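Local coordinates for protein glucose-6-phosphate isomerase (Chlamydia trachomatis D/UW-3/CX, PDB 6OTU) that catalyses the reversible isomerization of glucose-6-phosphate to fructose-6-phosphate, at residues K12-C17 with I368-S373; I81-C86 with I361-K366; I92-R95 with S101-R104. All coordinates share one frame; numbering follows the deposited sequence.

Contact 2 sits between the other two, on the same side of the chain's centre as each of them, and the three differ in chemistry. Contact 1 is partly buried and apolar, an aromatic pair tying the N-terminal 3-10 turn to the loop before strand 375-377. Contact 2 reaches that same loop slightly earlier in sequence, but at the surface and through one amide-guanidinium pair from helix 80-89; contacts 1 and 2 touch where Ile368 CG2 packs 3.8 Å from Ser362 N. Contact 3, also superficial, is a short-range backbone pairing just after that helix, with a polar cluster closest to the substrate. Met93 joins it to contact 2, its CE lying 3.9 Å from Arg363 NH1. Contacts 1 and 3 do not meet.

Contact 1. Residues K12-C17 with I368-S373; sequences KGFLDC and ISFRTS
Phe14 drives an edge of its ring onto a face of the Phe370 ring, giving a tilted T-shaped (edge-to-face) aromatic pair with centroids 4.5 Å apart and planes at 57°. It joins a 3-10 turn, residues 14-16, just ahead of helix 18-26, to the irregular loop that leads into strand 375-377, so chain parts some 350 residues apart meet through side chains. The closest approach is by Phe14 CD2, which sits 3.3 Å above the centre of the Phe370 ring. With its CG anti to the backbone N (chi1 173°), the Phe14 side chain leaves the 3-10 turn toward the loop, and its CB also rests against the far end of the partner ring, 3.8 Å from Phe370 CZ. The other face of Phe370 is taken by its own loop, where Ile368 CB lies off-centre toward the rim, so the ring is sandwiched.

Trp487, at the end of helix 466-487, meets both phenylalanines and makes this a three-ring cluster. Past Phe370 the loop faces the second subunit: Arg371 forms a salt bridge with Asp397 of that subunit, and Thr372 N bonds to Thr396 OG1 there. On the more exposed flank Leu15 runs past Phe370 in the opposite direction, its CG resting 3.9 Å from Phe370 CD1.

Contact 2. Residues I81-C86 with I361-K366; sequences IKQMEC and ISREGK
Gln83 carries the first segment's side of the contact, reaching from helix 80-89 to Arg363, which stands on a type I beta turn running from Ser362 to Gly365. The two side chains come from opposite directions and bridge a wide gap, since their CA atoms are 12.8 Å apart. The glutamine is extended beyond CG (chi2 -173°), and its OE1 meets the edge of the guanidinium near its plane, shared by both terminal nitrogens. The bond from Arg363 NH1 to Gln83 OE1 is modelled very short at 2.5 Å, a length to be treated with caution. The one from Arg363 NH2 to the same oxygen is 2.9 Å but weak, as its N-H points well aside. Amide and guanidinium planes are turned 30° apart. The other end of the amide, NE2, donates to the carbonyl of Arg78 and weakly to that of Phe485, which fixes the rotation that offers OE1 to the arginine.

Next along the helix, Met84 turns to helix 466-487 and packs on His478, Ala481 and Phe482, while Arg363 touches Phe485 of the same helix. Cys86, a turn on from Gln83, lays its CB beside the sulfur of Met93.

On the loop side, the arginine chain bends at chi3 (-59°) to bring its head to the helix, and its backbone bonds to Glu97 and Gly488 hold the turn in place. The guanidinium also lies close to that of Arg78, a like charge that the amide oxygen between the segments may partly offset. The turn is closed by Gly365 N to Ser362 O at 2.8 Å, and Lys366 N donates to Ser362 OG at 3.2 Å.

Contact 3. Residues I92-R95 with S101-R104; sequences IMNR and SESR
Asn94 and Arg104 face each other as a single antiparallel hydrogen-bonded pair. Asn94 N reaches Arg104 O at 3.1 Å, and Arg104 N reaches Asn94 O at 3.0 Å. Because Ser103 and Arg104 both stand opposite Asn94, the pairing is a G1 beta bulge, with Ser103 in the left-handed region, while Asn94 is itself the centre of an inverse gamma turn.

The Asn94 side chain adds a third bond. Its CG lies anti to the backbone N (chi1 177°), which swings the amide across to Glu102, where ND2 meets OE1 at 2.9 Å. That bond is fairly straight and lies close to the amide plane, but it uses the anti side of the carboxylate. The other amide end is held too, since OD1 accepts from Asn490. Glu102 OE1 also lies over a face of the Arg104 guanidinium, 3.2 Å from its NH2. This salt bridge inside the segment works through charge alone. Arg104 runs alongside the asparagine, pointing the same way, with amide and guanidinium planes nearly perpendicular at 86°.

These polar side chains sit near the substrate site: the Glu102 side chain is about 8 Å from the bound glucose-6-phosphate and touches Gln494 of its pocket.

Outward, the contact turns to packing at the surface. Ile92 CG2 lies on the loop backbone, 3.5 Å from Arg104 N. Further along, Ser101 OG accepts from Ile96 N and rests against Arg95, whose CB lies 3.7 Å from Ser103 CA.

Contact 1. Residues K12-C17 with I368-S373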
ATOM      1  N   LYS A  12     -33.649  -1.934 -15.663  1.00 64.10           N
ATOM      2  CA  LYS A  12     -32.744  -1.608 -16.764  1.00 61.53           C
ATOM      3  C   LYS A  12     -31.295  -1.757 -16.311  1.00 61.44           C
ATOM      4  O   LYS A  12     -30.871  -1.102 -15.355  1.00 59.86           O
ATOM      5  CB  LYS A  12     -33.001  -0.186 -17.285  1.00 53.50           C
ATOM      6  N   GLY A  13     -30.543  -2.623 -16.996  1.00 55.15           N
ATOM      7  CA  GLY A  13     -29.161  -2.870 -16.635  1.00 47.19           C
ATOM      8  C   GLY A  13     -28.267  -1.663 -16.889  1.00 52.87           C
ATOM      9  O   GLY A  13     -28.642  -0.682 -17.538  1.00 53.12           O
ATOM     10  N   PHE A  14     -27.039  -1.762 -16.373  1.00 46.31           N
ATOM     11  CA  PHE A  14     -26.124  -0.623 -16.335  1.00 40.40           C
ATOM     12  C   PHE A  14     -26.005   0.059 -17.701  1.00 37.76           C
ATOM     13  O   PHE A  14     -26.300   1.251 -17.841  1.00 39.33           O
ATOM     14  CB  PHE A  14     -24.758  -1.095 -15.822  1.00 32.48           C
ATOM     15  CG  PHE A  14     -23.679  -0.046 -15.891  1.00 37.65           C
ATOM     16  CD1 PHE A  14     -23.857   1.195 -15.290  1.00 39.97           C
ATOM     17  CD2 PHE A  14     -22.476  -0.308 -16.541  1.00 32.97           C
ATOM     18  CE1 PHE A  14     -22.859   2.160 -15.338  1.00 37.55           C
ATOM     19  CE2 PHE A  14     -21.469   0.645 -16.588  1.00 30.07           C
ATOM     20  CZ  PHE A  14     -21.655   1.882 -15.987  1.00 31.62           C
ATOM     21  N   LEU A  15     -25.613  -0.697 -18.731  1.00 33.30           N
ATOM     22  CA  LEU A  15     -25.364  -0.137 -20.059  1.00 39.69           C
ATOM     23  C   LEU A  15     -26.634   0.275 -20.797  1.00 47.69           C
ATOM     24  O   LEU A  15     -26.534   1.001 -21.797  1.00 49.50           O
ATOM     25  CB  LEU A  15     -24.598  -1.135 -20.930  1.00 42.56           C
ATOM     26  CG  LEU A  15     -23.198  -1.527 -20.457  1.00 46.41           C
ATOM     27  CD1 LEU A  15     -22.597  -2.600 -21.350  1.00 47.00           C
ATOM     28  CD2 LEU A  15     -22.285  -0.300 -20.383  1.00 50.11           C
ATOM     29  N   ASP A  16     -27.811  -0.162 -20.339  1.00 48.16           N
ATOM     30  CA  ASP A  16     -29.065   0.117 -21.028  1.00 54.26           C
ATOM     31  C   ASP A  16     -29.779   1.358 -20.516  1.00 49.51           C
ATOM     32  O   ASP A  16     -30.786   1.752 -21.104  1.00 54.67           O
ATOM     33  CB  ASP A  16     -30.030  -1.068 -20.907  1.00 64.42           C
ATOM     34  CG  ASP A  16     -29.461  -2.345 -21.474  1.00 68.65           C
ATOM     35  OD1 ASP A  16     -28.769  -2.282 -22.516  1.00 66.84           O
ATOM     36  OD2 ASP A  16     -29.715  -3.408 -20.867  1.00 73.46           O
ATOM     37  N   CYS A  17     -29.301   1.967 -19.433  1.00 41.91           N
ATOM     38  CA  CYS A  17     -29.898   3.203 -18.937  1.00 41.11           C
ATOM     39  C   CYS A  17     -29.637   4.380 -19.872  1.00 37.90           C
ATOM     40  O   CYS A  17     -28.495   4.632 -20.266  1.00 34.53           O
ATOM     41  CB  CYS A  17     -29.393   3.523 -17.535  1.00 44.46           C
ATOM     42  SG  CYS A  17     -29.562   2.184 -16.339  1.00 51.77           S
ATOM     43  N   ILE A 368     -20.579  -9.697 -17.569  1.00 38.36           N
ATOM     44  CA  ILE A 368     -20.766  -8.283 -17.875  1.00 39.07           C
ATOM     45  C   ILE A 368     -19.794  -7.851 -18.966  1.00 42.21           C
ATOM     46  O   ILE A 368     -18.783  -8.504 -19.233  1.00 48.31           O
ATOM     47  CB  ILE A 368     -20.610  -7.410 -16.618  1.00 40.54           C
ATOM     48  CG1 ILE A 368     -19.210  -7.553 -16.055  1.00 31.10           C
ATOM     49  CG2 ILE A 368     -21.683  -7.765 -15.563  1.00 36.25           C
ATOM     50  CD1 ILE A 368     -19.001  -6.783 -14.792  1.00 34.52           C
ATOM     51  N   SER A 369     -20.110  -6.729 -19.611  1.00 38.40           N
ATOM     52  CA  SER A 369     -19.294  -6.197 -20.698  1.00 40.18           C
ATOM     53  C   SER A 369     -18.664  -4.854 -20.345  1.00 43.85           C
ATOM     54  O   SER A 369     -18.258  -4.102 -21.233  1.00 42.53           O
ATOM     55  CB  SER A 369     -20.123  -6.062 -21.969  1.00 40.84           C
ATOM     56  OG  SER A 369     -20.534  -7.332 -22.421  1.00 49.39           O
ATOM     57  N   PHE A 370     -18.565  -4.542 -19.064  1.00 39.70           N
ATOM     58  CA  PHE A 370     -17.922  -3.324 -18.618  1.00 32.88           C
ATOM     59  C   PHE A 370     -17.023  -3.685 -17.442  1.00 30.23           C
ATOM     60  O   PHE A 370     -16.997  -4.835 -16.982  1.00 35.94           O
ATOM     61  CB  PHE A 370     -18.972  -2.264 -18.251  1.00 30.83           C
ATOM     62  CG  PHE A 370     -20.025  -2.770 -17.309  1.00 30.99           C
ATOM     63  CD1 PHE A 370     -21.157  -3.436 -17.793  1.00 35.45           C
ATOM     64  CD2 PHE A 370     -19.885  -2.591 -15.933  1.00 34.98           C
ATOM     65  CE1 PHE A 370     -22.122  -3.912 -16.923  1.00 35.35           C
ATOM     66  CE2 PHE A 370     -20.849  -3.057 -15.051  1.00 30.84           C
ATOM     67  CZ  PHE A 370     -21.968  -3.730 -15.548  1.00 37.86           C
ATOM     68  N   ARG A 371     -16.289  -2.699 -16.951  1.00 29.86           N
ATOM     69  CA  ARG A 371     -15.311  -2.906 -15.893  1.00 40.71           C
ATOM     70  C   ARG A 371     -15.896  -2.494 -14.552  1.00 29.33           C
ATOM     71  O   ARG A 371     -16.652  -1.524 -14.462  1.00 36.80           O
ATOM     72  CB  ARG A 371     -14.016  -2.135 -16.187  1.00 32.42           C
ATOM     73  CG  ARG A 371     -13.429  -2.546 -17.538  1.00 33.20           C
ATOM     74  CD  ARG A 371     -11.991  -2.138 -17.722  1.00 37.20           C
ATOM     75  NE  ARG A 371     -11.483  -2.546 -19.036  1.00 43.28           N
ATOM     76  CZ  ARG A 371     -10.791  -3.658 -19.260  1.00 57.58           C
ATOM     77  NH1 ARG A 371     -10.517  -4.487 -18.258  1.00 60.86           N
ATOM     78  NH2 ARG A 371     -10.368  -3.945 -20.487  1.00 60.63           N
ATOM     79  N   THR A 372     -15.556  -3.245 -13.512  1.00 29.15           N
ATOM     80  CA  THR A 372     -16.079  -2.934 -12.191  1.00 38.01           C
ATOM     81  C   THR A 372     -15.010  -2.298 -11.305  1.00 36.26           C
ATOM     82  O   THR A 372     -14.520  -1.212 -11.635  1.00 30.60           O
ATOM     83  CB  THR A 372     -16.660  -4.188 -11.569  1.00 36.88           C
ATOM     84  OG1 THR A 372     -15.730  -5.265 -11.747  1.00 30.93           O
ATOM     85  CG2 THR A 372     -17.996  -4.512 -12.257  1.00 29.68           C
ATOM     86  N   SER A 373     -14.642  -2.935 -10.190  1.00 35.99           N
ATOM     87  CA  SER A 373     -13.764  -2.266  -9.229  1.00 35.49           C
ATOM     88  C   SER A 373     -12.459  -1.837  -9.894  1.00 36.42           C
ATOM     89  O   SER A 373     -11.898  -2.596 -10.691  1.00 28.16           O
ATOM     90  CB  SER A 373     -13.441  -3.152  -8.024  1.00 32.28           C
ATOM     91  OG  SER A 373     -12.646  -2.417  -7.098  1.00 36.61           O
TER

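Contact 2. Residues I81-C86 with I361-K366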
ATOM      1  N   ILE A  81     -30.947   4.426  -4.417  1.00 30.69           N
ATOM      2  CA  ILE A  81     -31.503   4.697  -3.092  1.00 38.89           C
ATOM      3  C   ILE A  81     -32.419   3.558  -2.637  1.00 41.39           C
ATOM      4  O   ILE A  81     -32.398   3.154  -1.465  1.00 38.92           O
ATOM      5  CB  ILE A  81     -32.241   6.055  -3.086  1.00 32.08           C
ATOM      6  CG1 ILE A  81     -31.247   7.214  -3.288  1.00 31.43           C
ATOM      7  CG2 ILE A  81     -33.066   6.216  -1.800  1.00 33.04           C
ATOM      8  CD1 ILE A  81     -30.253   7.417  -2.145  1.00 30.91           C
ATOM      9  N   LYS A  82     -33.251   3.031  -3.546  1.00 41.84           N
ATOM     10  CA  LYS A  82     -34.131   1.930  -3.171  1.00 37.28           C
ATOM     11  C   LYS A  82     -33.318   0.704  -2.775  1.00 41.34           C
ATOM     12  O   LYS A  82     -33.652   0.013  -1.809  1.00 33.49           O
ATOM     13  CB  LYS A  82     -35.098   1.595  -4.308  1.00 36.65           C
ATOM     14  N   GLN A  83     -32.220   0.443  -3.483  1.00 36.76           N
ATOM     15  CA  GLN A  83     -31.391  -0.700  -3.122  1.00 41.24           C
ATOM     16  C   GLN A  83     -30.703  -0.486  -1.775  1.00 44.81           C
ATOM     17  O   GLN A  83     -30.545  -1.435  -1.001  1.00 41.66           O
ATOM     18  CB  GLN A  83     -30.367  -0.976  -4.227  1.00 34.78           C
ATOM     19  CG  GLN A  83     -30.994  -1.407  -5.567  1.00 31.09           C
ATOM     20  CD  GLN A  83     -29.931  -1.825  -6.579  1.00 42.38           C
ATOM     21  OE1 GLN A  83     -29.211  -2.805  -6.370  1.00 32.10           O
ATOM     22  NE2 GLN A  83     -29.815  -1.066  -7.673  1.00 38.21           N
ATOM     23  N   MET A  84     -30.292   0.750  -1.472  1.00 48.21           N
ATOM     24  CA  MET A  84     -29.693   1.025  -0.168  1.00 42.81           C
ATOM     25  C   MET A  84     -30.695   0.781   0.953  1.00 40.81           C
ATOM     26  O   MET A  84     -30.361   0.166   1.972  1.00 43.48           O
ATOM     27  CB  MET A  84     -29.162   2.461  -0.117  1.00 35.54           C
ATOM     28  CG  MET A  84     -28.545   2.891   1.218  1.00 34.17           C
ATOM     29  SD  MET A  84     -27.174   1.852   1.828  1.00 31.39           S
ATOM     30  CE  MET A  84     -25.800   2.217   0.703  1.00 29.61           C
ATOM     31  N   GLU A  85     -31.936   1.240   0.774  1.00 37.95           N
ATOM     32  CA  GLU A  85     -32.974   0.944   1.754  1.00 40.83           C
ATOM     33  C   GLU A  85     -33.132  -0.555   1.928  1.00 43.14           C
ATOM     34  O   GLU A  85     -33.086  -1.071   3.052  1.00 42.38           O
ATOM     35  CB  GLU A  85     -34.305   1.546   1.325  1.00 41.40           C
ATOM     36  CG  GLU A  85     -34.424   3.020   1.499  1.00 58.14           C
ATOM     37  CD  GLU A  85     -35.836   3.486   1.226  1.00 75.33           C
ATOM     38  OE1 GLU A  85     -36.761   2.988   1.915  1.00 80.48           O
ATOM     39  OE2 GLU A  85     -36.017   4.330   0.314  1.00 75.69           O
ATOM     40  N   CYS A  86     -33.319  -1.266   0.812  1.00 38.75           N
ATOM     41  CA  CYS A  86     -33.500  -2.713   0.845  1.00 41.94           C
ATOM     42  C   CYS A  86     -32.382  -3.380   1.638  1.00 41.56           C
ATOM     43  O   CYS A  86     -32.642  -4.211   2.516  1.00 37.56           O
ATOM     44  CB  CYS A  86     -33.580  -3.260  -0.590  1.00 38.49           C
ATOM     45  SG  CYS A  86     -35.283  -3.161  -1.312  1.00 48.73           S
ATOM     46  N   ILE A 361     -19.546 -10.913 -13.079  1.00 32.65           N
ATOM     47  CA  ILE A 361     -20.883 -11.399 -13.407  1.00 35.55           C
ATOM     48  C   ILE A 361     -21.904 -10.565 -12.638  1.00 34.35           C
ATOM     49  O   ILE A 361     -21.625 -10.075 -11.537  1.00 34.34           O
ATOM     50  CB  ILE A 361     -21.070 -12.901 -13.084  1.00 37.84           C
ATOM     51  CG1 ILE A 361     -20.734 -13.168 -11.622  1.00 36.75           C
ATOM     52  CG2 ILE A 361     -20.247 -13.764 -14.014  1.00 42.18           C
ATOM     53  CD1 ILE A 361     -21.946 -13.458 -10.805  1.00 49.46           C
ATOM     54  N   SER A 362     -23.096 -10.414 -13.227  1.00 34.76           N
ATOM     55  CA  SER A 362     -24.204  -9.655 -12.647  1.00 32.59           C
ATOM     56  C   SER A 362     -24.963 -10.485 -11.607  1.00 37.79           C
ATOM     57  O   SER A 362     -24.858 -11.715 -11.552  1.00 37.07           O
ATOM     58  CB  SER A 362     -25.185  -9.220 -13.741  1.00 33.09           C
ATOM     59  OG  SER A 362     -25.954 -10.318 -14.224  1.00 33.74           O
ATOM     60  N   ARG A 363     -25.776  -9.795 -10.793  1.00 41.44           N
ATOM     61  CA  ARG A 363     -26.654 -10.488  -9.846  1.00 39.44           C
ATOM     62  C   ARG A 363     -27.630 -11.420 -10.551  1.00 41.19           C
ATOM     63  O   ARG A 363     -28.228 -12.279  -9.897  1.00 50.22           O
ATOM     64  CB  ARG A 363     -27.432  -9.489  -8.987  1.00 44.53           C
ATOM     65  CG  ARG A 363     -26.584  -8.776  -7.929  1.00 52.89           C
ATOM     66  CD  ARG A 363     -27.346  -7.649  -7.210  1.00 55.83           C
ATOM     67  NE  ARG A 363     -27.827  -6.613  -8.126  1.00 58.77           N
ATOM     68  CZ  ARG A 363     -28.397  -5.473  -7.745  1.00 59.97           C
ATOM     69  NH1 ARG A 363     -28.558  -5.210  -6.455  1.00 54.83           N
ATOM     70  NH2 ARG A 363     -28.807  -4.593  -8.655  1.00 65.11           N
ATOM     71  N   GLU A 364     -27.797 -11.280 -11.866  1.00 35.62           N
ATOM     72  CA  GLU A 364     -28.604 -12.192 -12.665  1.00 37.82           C
ATOM     73  C   GLU A 364     -27.778 -13.333 -13.285  1.00 44.62           C
ATOM     74  O   GLU A 364     -28.312 -14.126 -14.066  1.00 52.14           O
ATOM     75  CB  GLU A 364     -29.352 -11.397 -13.750  1.00 35.46           C
ATOM     76  N   GLY A 365     -26.497 -13.446 -12.947  1.00 39.98           N
ATOM     77  CA  GLY A 365     -25.680 -14.530 -13.464  1.00 36.95           C
ATOM     78  C   GLY A 365     -25.082 -14.328 -14.843  1.00 39.02           C
ATOM     79  O   GLY A 365     -24.474 -15.267 -15.380  1.00 43.74           O
ATOM     80  N   LYS A 366     -25.228 -13.145 -15.437  1.00 36.90           N
ATOM     81  CA  LYS A 366     -24.709 -12.870 -16.773  1.00 37.94           C
ATOM     82  C   LYS A 366     -23.318 -12.250 -16.694  1.00 39.53           C
ATOM     83  O   LYS A 366     -23.051 -11.399 -15.836  1.00 38.21           O
ATOM     84  CB  LYS A 366     -25.652 -11.937 -17.536  1.00 43.59           C
TER

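Contact 3. Residues I92-R95 with S101-R104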
ATOM      1  N   ILE A  92     -32.728  -9.671   0.902  1.00 41.92           N
ATOM      2  CA  ILE A  92     -31.705 -10.618   0.452  1.00 43.23           C
ATOM      3  C   ILE A  92     -30.878 -10.013  -0.683  1.00 43.66           C
ATOM      4  O   ILE A  92     -31.162 -10.244  -1.864  1.00 46.39           O
ATOM      5  CB  ILE A  92     -32.343 -11.950   0.011  1.00 41.66           C
ATOM      6  CG1 ILE A  92     -33.337 -12.444   1.066  1.00 40.29           C
ATOM      7  CG2 ILE A  92     -31.268 -12.994  -0.258  1.00 36.71           C
ATOM      8  CD1 ILE A  92     -32.669 -13.027   2.301  1.00 38.39           C
ATOM      9  N   MET A  93     -29.833  -9.260  -0.343  1.00 38.06           N
ATOM     10  CA  MET A  93     -29.002  -8.644  -1.368  1.00 35.39           C
ATOM     11  C   MET A  93     -27.796  -9.494  -1.758  1.00 36.56           C
ATOM     12  O   MET A  93     -27.246  -9.313  -2.850  1.00 42.06           O
ATOM     13  CB  MET A  93     -28.535  -7.257  -0.899  1.00 34.10           C
ATOM     14  CG  MET A  93     -29.661  -6.356  -0.377  1.00 38.38           C
ATOM     15  SD  MET A  93     -30.807  -5.796  -1.668  1.00 43.26           S
ATOM     16  CE  MET A  93     -29.696  -4.852  -2.724  1.00 39.74           C
ATOM     17  N   ASN A  94     -27.372 -10.418  -0.911  1.00 36.12           N
ATOM     18  CA  ASN A  94     -26.218 -11.267  -1.207  1.00 38.49           C
ATOM     19  C   ASN A  94     -26.746 -12.515  -1.906  1.00 40.97           C
ATOM     20  O   ASN A  94     -27.021 -13.532  -1.273  1.00 33.73           O
ATOM     21  CB  ASN A  94     -25.469 -11.587   0.081  1.00 31.74           C
ATOM     22  CG  ASN A  94     -24.304 -12.513  -0.127  1.00 37.86           C
ATOM     23  OD1 ASN A  94     -23.940 -12.825  -1.257  1.00 40.51           O
ATOM     24  ND2 ASN A  94     -23.685 -12.940   0.973  1.00 37.24           N
ATOM     25  N   ARG A  95     -26.912 -12.443  -3.226  1.00 32.83           N
ATOM     26  CA  ARG A  95     -27.368 -13.624  -3.948  1.00 39.58           C
ATOM     27  C   ARG A  95     -27.153 -13.441  -5.441  1.00 42.48           C
ATOM     28  O   ARG A  95     -27.095 -12.320  -5.950  1.00 46.32           O
ATOM     29  CB  ARG A  95     -28.840 -13.925  -3.667  1.00 52.60           C
ATOM     30  CG  ARG A  95     -29.800 -12.922  -4.249  1.00 58.88           C
ATOM     31  CD  ARG A  95     -31.238 -13.414  -4.075  1.00 69.88           C
ATOM     32  NE  ARG A  95     -31.495 -14.696  -4.731  1.00 71.82           N
ATOM     33  CZ  ARG A  95     -32.372 -14.863  -5.716  1.00 72.63           C
ATOM     34  NH1 ARG A  95     -33.073 -13.823  -6.156  1.00 65.23           N
ATOM     35  NH2 ARG A  95     -32.553 -16.068  -6.257  1.00 76.29           N
ATOM     36  N   SER A 101     -25.687 -19.833  -4.613  1.00 38.69           N
ATOM     37  CA  SER A 101     -25.062 -18.641  -4.046  1.00 36.67           C
ATOM     38  C   SER A 101     -25.395 -18.609  -2.558  1.00 47.51           C
ATOM     39  O   SER A 101     -26.173 -19.433  -2.069  1.00 43.39           O
ATOM     40  CB  SER A 101     -25.544 -17.373  -4.759  1.00 42.44           C
ATOM     41  OG  SER A 101     -26.561 -16.716  -4.012  1.00 50.68           O
ATOM     42  N   GLU A 102     -24.824 -17.629  -1.837  1.00 35.60           N
ATOM     43  CA  GLU A 102     -25.000 -17.588  -0.384  1.00 44.03           C
ATOM     44  C   GLU A 102     -26.432 -17.213   0.011  1.00 49.45           C
ATOM     45  O   GLU A 102     -26.948 -17.723   1.018  1.00 49.94           O
ATOM     46  CB  GLU A 102     -23.986 -16.629   0.251  1.00 34.53           C
ATOM     47  CG  GLU A 102     -22.544 -16.903  -0.174  1.00 39.97           C
ATOM     48  CD  GLU A 102     -21.503 -16.200   0.693  1.00 40.07           C
ATOM     49  OE1 GLU A 102     -21.814 -15.169   1.328  1.00 37.31           O
ATOM     50  OE2 GLU A 102     -20.363 -16.689   0.746  1.00 41.86           O
ATOM     51  N   SER A 103     -27.075 -16.312  -0.745  1.00 35.89           N
ATOM     52  CA  SER A 103     -28.508 -15.996  -0.623  1.00 39.82           C
ATOM     53  C   SER A 103     -28.892 -15.579   0.804  1.00 41.47           C
ATOM     54  O   SER A 103     -29.599 -16.285   1.516  1.00 42.26           O
ATOM     55  CB  SER A 103     -29.361 -17.184  -1.089  1.00 39.94           C
ATOM     56  OG  SER A 103     -30.708 -16.790  -1.275  1.00 52.44           O
ATOM     57  N   ARG A 104     -28.466 -14.384   1.204  1.00 43.30           N
ATOM     58  CA  ARG A 104     -28.739 -13.954   2.569  1.00 42.30           C
ATOM     59  C   ARG A 104     -28.737 -12.435   2.619  1.00 42.53           C
ATOM     60  O   ARG A 104     -28.309 -11.775   1.666  1.00 39.24           O
ATOM     61  CB  ARG A 104     -27.720 -14.542   3.554  1.00 35.68           C
ATOM     62  CG  ARG A 104     -26.286 -14.255   3.242  1.00 38.49           C
ATOM     63  CD  ARG A 104     -25.443 -15.394   3.780  1.00 49.56           C
ATOM     64  NE  ARG A 104     -24.066 -15.004   4.043  1.00 52.95           N
ATOM     65  CZ  ARG A 104     -23.091 -15.860   4.344  1.00 49.44           C
ATOM     66  NH1 ARG A 104     -23.343 -17.163   4.425  1.00 47.93           N
ATOM     67  NH2 ARG A 104     -21.861 -15.411   4.558  1.00 42.96           N
TER